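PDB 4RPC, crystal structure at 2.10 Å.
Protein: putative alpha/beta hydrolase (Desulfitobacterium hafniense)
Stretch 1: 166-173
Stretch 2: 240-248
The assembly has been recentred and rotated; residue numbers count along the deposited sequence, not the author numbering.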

ATOM      1  N   VAL A 166      18.732  -2.126  -1.583  1.00 35.57           N
ATOM      2  CA  VAL A 166      18.721  -3.580  -1.525  1.00 36.51           C
ATOM      3  C   VAL A 166      18.411  -4.101  -0.108  1.00 36.88           C
ATOM      4  O   VAL A 166      17.531  -4.930   0.091  1.00 36.42           O
ATOM      5  N   GLU A 167      19.138  -3.632   0.880  1.00 39.73           N
ATOM      6  CA  GLU A 167      18.916  -4.115   2.249  1.00 40.97           C
ATOM      7  C   GLU A 167      17.482  -3.832   2.674  1.00 37.26           C
ATOM      8  O   GLU A 167      16.865  -4.657   3.298  1.00 38.97           O
ATOM      9  N   VAL A 168      16.926  -2.696   2.283  1.00 34.33           N
ATOM     10  CA  VAL A 168      15.563  -2.329   2.692  1.00 31.82           C
ATOM     11  C   VAL A 168      14.408  -2.986   1.912  1.00 30.64           C
ATOM     12  O   VAL A 168      13.422  -3.378   2.509  1.00 29.13           O
ATOM     13  N   LEU A 169      14.518  -3.058   0.595  1.00 29.84           N
ATOM     14  CA  LEU A 169      13.417  -3.472  -0.261  1.00 28.93           C
ATOM     15  C   LEU A 169      13.464  -4.945  -0.620  1.00 28.78           C
ATOM     16  O   LEU A 169      12.445  -5.582  -0.811  1.00 27.27           O
ATOM     17  N   GLN A 170      14.655  -5.490  -0.745  1.00 30.65           N
ATOM     18  CA  GLN A 170      14.782  -6.860  -1.178  1.00 32.07           C
ATOM     19  C   GLN A 170      13.987  -7.800  -0.291  1.00 31.95           C
ATOM     20  O   GLN A 170      13.373  -8.723  -0.802  1.00 34.86           O
ATOM     21  N   PRO A 171      13.961  -7.568   1.040  1.00 31.36           N
ATOM     22  CA  PRO A 171      13.135  -8.475   1.826  1.00 30.93           C
ATOM     23  C   PRO A 171      11.620  -8.388   1.570  1.00 30.26           C
ATOM     24  O   PRO A 171      10.902  -9.282   2.042  1.00 29.87           O
ATOM     25  N   LEU A 172      11.128  -7.295   0.949  1.00 28.15           N
ATOM     26  CA  LEU A 172       9.716  -7.148   0.691  1.00 28.62           C
ATOM     27  C   LEU A 172       9.277  -7.676  -0.656  1.00 28.33           C
ATOM     28  O   LEU A 172       8.100  -7.840  -0.881  1.00 29.76           O
ATOM     29  N   ILE A 173      10.199  -7.884  -1.566  1.00 30.61           N
ATOM     30  CA  ILE A 173       9.844  -8.380  -2.896  1.00 29.62           C
ATOM     31  C   ILE A 173       9.487  -9.849  -2.803  1.00 29.40           C
ATOM     32  O   ILE A 173      10.213 -10.638  -2.264  1.00 32.48           O
ATOM     33  N   GLY A 240      13.380   5.945   3.883  1.00 30.59           N
ATOM     34  CA  GLY A 240      12.889   5.969   2.510  1.00 29.52           C
ATOM     35  C   GLY A 240      11.598   5.204   2.279  1.00 27.02           C
ATOM     36  O   GLY A 240      10.915   4.782   3.202  1.00 25.43           O
ATOM     37  N   HIS A 241      11.271   5.020   1.015  1.00 26.61           N
ATOM     38  CA  HIS A 241      10.015   4.391   0.618  1.00 26.52           C
ATOM     39  C   HIS A 241       9.898   3.013   1.225  1.00 24.85           C
ATOM     40  O   HIS A 241      10.741   2.153   1.006  1.00 24.04           O
ATOM     41  N   ALA A 242       8.866   2.830   2.037  1.00 24.41           N
ATOM     42  CA  ALA A 242       8.607   1.551   2.717  1.00 24.46           C
ATOM     43  C   ALA A 242       9.694   1.078   3.702  1.00 25.64           C
ATOM     44  O   ALA A 242       9.665  -0.077   4.095  1.00 25.87           O
ATOM     45  N   GLU A 243      10.648   1.947   4.096  1.00 26.80           N
ATOM     46  CA  GLU A 243      11.730   1.564   5.038  1.00 28.71           C
ATOM     47  C   GLU A 243      11.194   1.249   6.479  1.00 28.64           C
ATOM     48  O   GLU A 243      11.630   0.259   7.132  1.00 28.58           O
ATOM     49  N   VAL A 244      10.239   2.041   6.940  1.00 27.47           N
ATOM     50  CA  VAL A 244       9.619   1.776   8.228  1.00 28.86           C
ATOM     51  C   VAL A 244       8.922   0.420   8.211  1.00 28.67           C
ATOM     52  O   VAL A 244       8.980  -0.338   9.172  1.00 28.52           O
ATOM     53  N   LEU A 245       8.251   0.094   7.106  1.00 26.56           N
ATOM     54  CA  LEU A 245       7.585  -1.209   7.005  1.00 25.64           C
ATOM     55  C   LEU A 245       8.587  -2.335   6.974  1.00 26.07           C
ATOM     56  O   LEU A 245       8.380  -3.398   7.573  1.00 26.78           O
ATOM     57  N   SER A 246       9.673  -2.123   6.258  1.00 26.35           N
ATOM     58  CA  SER A 246      10.634  -3.189   6.058  1.00 28.67           C
ATOM     59  C   SER A 246      11.333  -3.517   7.373  1.00 32.37           C
ATOM     60  O   SER A 246      11.190  -4.628   7.880  1.00 33.25           O
ATOM     61  N   LYS A 247      11.955  -2.512   7.972  1.00 33.92           N
ATOM     62  CA  LYS A 247      12.827  -2.711   9.119  1.00 36.17           C
ATOM     63  C   LYS A 247      12.269  -2.355  10.522  1.00 36.75           C
ATOM     64  O   LYS A 247      12.812  -2.877  11.514  1.00 37.28           O
ATOM     65  N   GLU A 248      11.209  -1.527  10.607  1.00 34.30           N
ATOM     66  CA  GLU A 248      10.476  -1.249  11.863  1.00 35.36           C
ATOM     67  C   GLU A 248       8.974  -1.311  11.751  1.00 32.38           C
ATOM     68  O   GLU A 248       8.300  -0.367  12.105  1.00 31.40           O
TER

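Val168 covers more surface than any other residue of this contact, and the backbones come nearest beside it, with its CA 5.9 Å from the CA of Glu243. Its CA-to-CB bond points sideways, yet the branched side chain (chi1 t) fills the narrow gap with both methyls: CG1 lies 3.6 Å from Glu243 CA and 3.9 Å from Ser246 CB, while CG2 rests 4.0 Å from Lys247 CD, the aliphatic part of the lysine. A compact, beta-branched residue suits so tight a spot.

Ser246 points toward the first stretch (chi1 t) and is small enough to come right up to it. Its OG donates a very short hydrogen bond, 2.5 Å, to Val168 O, so a polar link sits beside the apolar packing. Its CB also meets Leu172 CD1 at 3.9 Å. Leu172 (m, t) points toward the second stretch, and the same CD1 lies 4.1 Å from Ala242 CB, where the single methyl leaves room for the longer leucine. Leu169 (m, t) starts sideways, but its end turns inward, bringing CD2 to 3.8 Å from His241 O.

At the exposed margin, Lys247 reaches out from chi1 m, and its NZ forms a hydrogen-bonded salt bridge with Glu167 OE2 at 2.9 Å. Long, flexible chains suit this place, spanning the gap while remaining exposed to solvent.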

ATOM      1  CB  VAL A 166      20.045  -4.156  -2.032  1.00 37.93           C
ATOM      2  CG1 VAL A 166      20.125  -5.641  -1.772  1.00 38.65           C
ATOM      3  CG2 VAL A 166      20.171  -3.939  -3.525  1.00 37.98           C
ATOM      4  CB  GLU A 167      19.930  -3.508   3.226  1.00 44.47           C
ATOM      5  CG  GLU A 167      19.441  -2.249   3.906  1.00 47.88           C
ATOM      6  CD  GLU A 167      20.221  -1.922   5.173  1.00 53.58           C
ATOM      7  OE1 GLU A 167      21.414  -1.538   5.071  1.00 55.80           O
ATOM      8  OE2 GLU A 167      19.629  -2.051   6.266  1.00 58.30           O
ATOM      9  CB  VAL A 168      15.355  -0.809   2.604  1.00 30.80           C
ATOM     10  CG1 VAL A 168      13.930  -0.436   2.942  1.00 28.97           C
ATOM     11  CG2 VAL A 168      16.280  -0.074   3.571  1.00 33.15           C
ATOM     12  CB  LEU A 169      13.425  -2.635  -1.582  1.00 28.62           C
ATOM     13  CG  LEU A 169      13.026  -1.158  -1.453  1.00 28.77           C
ATOM     14  CD1 LEU A 169      13.075  -0.374  -2.746  1.00 28.12           C
ATOM     15  CD2 LEU A 169      11.648  -0.998  -0.822  1.00 28.37           C
ATOM     16  CB  GLN A 170      16.256  -7.258  -1.250  1.00 34.52           C
ATOM     17  CG  GLN A 170      16.487  -8.584  -1.936  1.00 37.37           C
ATOM     18  CD  GLN A 170      17.937  -9.056  -1.876  1.00 39.25           C
ATOM     19  OE1 GLN A 170      18.767  -8.536  -1.166  1.00 44.77           O
ATOM     20  NE2 GLN A 170      18.220 -10.046  -2.622  1.00 40.78           N
ATOM     21  CB  PRO A 171      13.373  -8.032   3.290  1.00 31.77           C
ATOM     22  CG  PRO A 171      14.525  -7.108   3.294  1.00 32.38           C
ATOM     23  CD  PRO A 171      14.809  -6.687   1.875  1.00 32.31           C
ATOM     24  CB  LEU A 172       9.283  -5.672   0.748  1.00 27.86           C
ATOM     25  CG  LEU A 172       9.415  -5.044   2.128  1.00 28.02           C
ATOM     26  CD1 LEU A 172       9.160  -3.546   2.051  1.00 27.89           C
ATOM     27  CD2 LEU A 172       8.445  -5.723   3.074  1.00 28.08           C
ATOM     28  CB  ILE A 173      10.996  -8.244  -3.863  1.00 30.02           C
ATOM     29  CG1 ILE A 173      11.508  -6.807  -3.923  1.00 31.40           C
ATOM     30  CG2 ILE A 173      10.563  -8.764  -5.218  1.00 29.44           C
ATOM     31  CD1 ILE A 173      10.472  -5.760  -4.336  1.00 31.69           C
ATOM     32  CB  HIS A 241       9.980   4.267  -0.906  1.00 29.30           C
ATOM     33  CG  HIS A 241       8.677   3.788  -1.466  1.00 30.28           C
ATOM     34  ND1 HIS A 241       7.613   4.624  -1.684  1.00 31.05           N
ATOM     35  CD2 HIS A 241       8.292   2.569  -1.913  1.00 32.17           C
ATOM     36  CE1 HIS A 241       6.625   3.953  -2.250  1.00 32.11           C
ATOM     37  NE2 HIS A 241       7.014   2.701  -2.394  1.00 32.95           N
ATOM     38  CB  ALA A 242       8.343   0.470   1.657  1.00 24.50           C
ATOM     39  CB  GLU A 243      12.802   2.663   5.107  1.00 30.85           C
ATOM     40  CG  GLU A 243      14.024   2.243   5.892  1.00 33.34           C
ATOM     41  CD  GLU A 243      15.257   3.103   5.661  1.00 36.45           C
ATOM     42  OE1 GLU A 243      15.177   4.180   4.983  1.00 36.34           O
ATOM     43  OE2 GLU A 243      16.344   2.700   6.214  1.00 40.06           O
ATOM     44  CB  VAL A 244       8.581   2.855   8.607  1.00 29.92           C
ATOM     45  CG1 VAL A 244       8.025   2.562   9.998  1.00 31.38           C
ATOM     46  CG2 VAL A 244       9.213   4.249   8.667  1.00 30.98           C
ATOM     47  CB  LEU A 245       6.734  -1.226   5.710  1.00 24.54           C
ATOM     48  CG  LEU A 245       5.939  -2.471   5.456  1.00 24.67           C
ATOM     49  CD1 LEU A 245       4.977  -2.723   6.614  1.00 24.17           C
ATOM     50  CD2 LEU A 245       5.175  -2.313   4.119  1.00 23.34           C
ATOM     51  CB  SER A 246      11.653  -2.826   5.010  1.00 29.10           C
ATOM     52  OG  SER A 246      12.515  -3.895   4.758  1.00 29.83           O
ATOM     53  CB  LYS A 247      14.104  -1.969   8.840  1.00 40.06           C
ATOM     54  CG  LYS A 247      14.751  -2.435   7.531  1.00 42.93           C
ATOM     55  CD  LYS A 247      16.039  -1.704   7.215  1.00 47.70           C
ATOM     56  CE  LYS A 247      17.158  -2.108   8.172  1.00 52.27           C
ATOM     57  NZ  LYS A 247      18.037  -0.935   8.429  1.00 55.93           N
ATOM     58  CB  GLU A 248      10.789   0.145  12.337  1.00 36.84           C
ATOM     59  CG  GLU A 248      12.271   0.377  12.342  1.00 38.53           C
ATOM     60  CD  GLU A 248      12.620   1.816  12.160  1.00 40.21           C
ATOM     61  OE1 GLU A 248      11.946   2.557  11.394  1.00 39.04           O
ATOM     62  OE2 GLU A 248      13.609   2.174  12.790  1.00 44.68           O
TER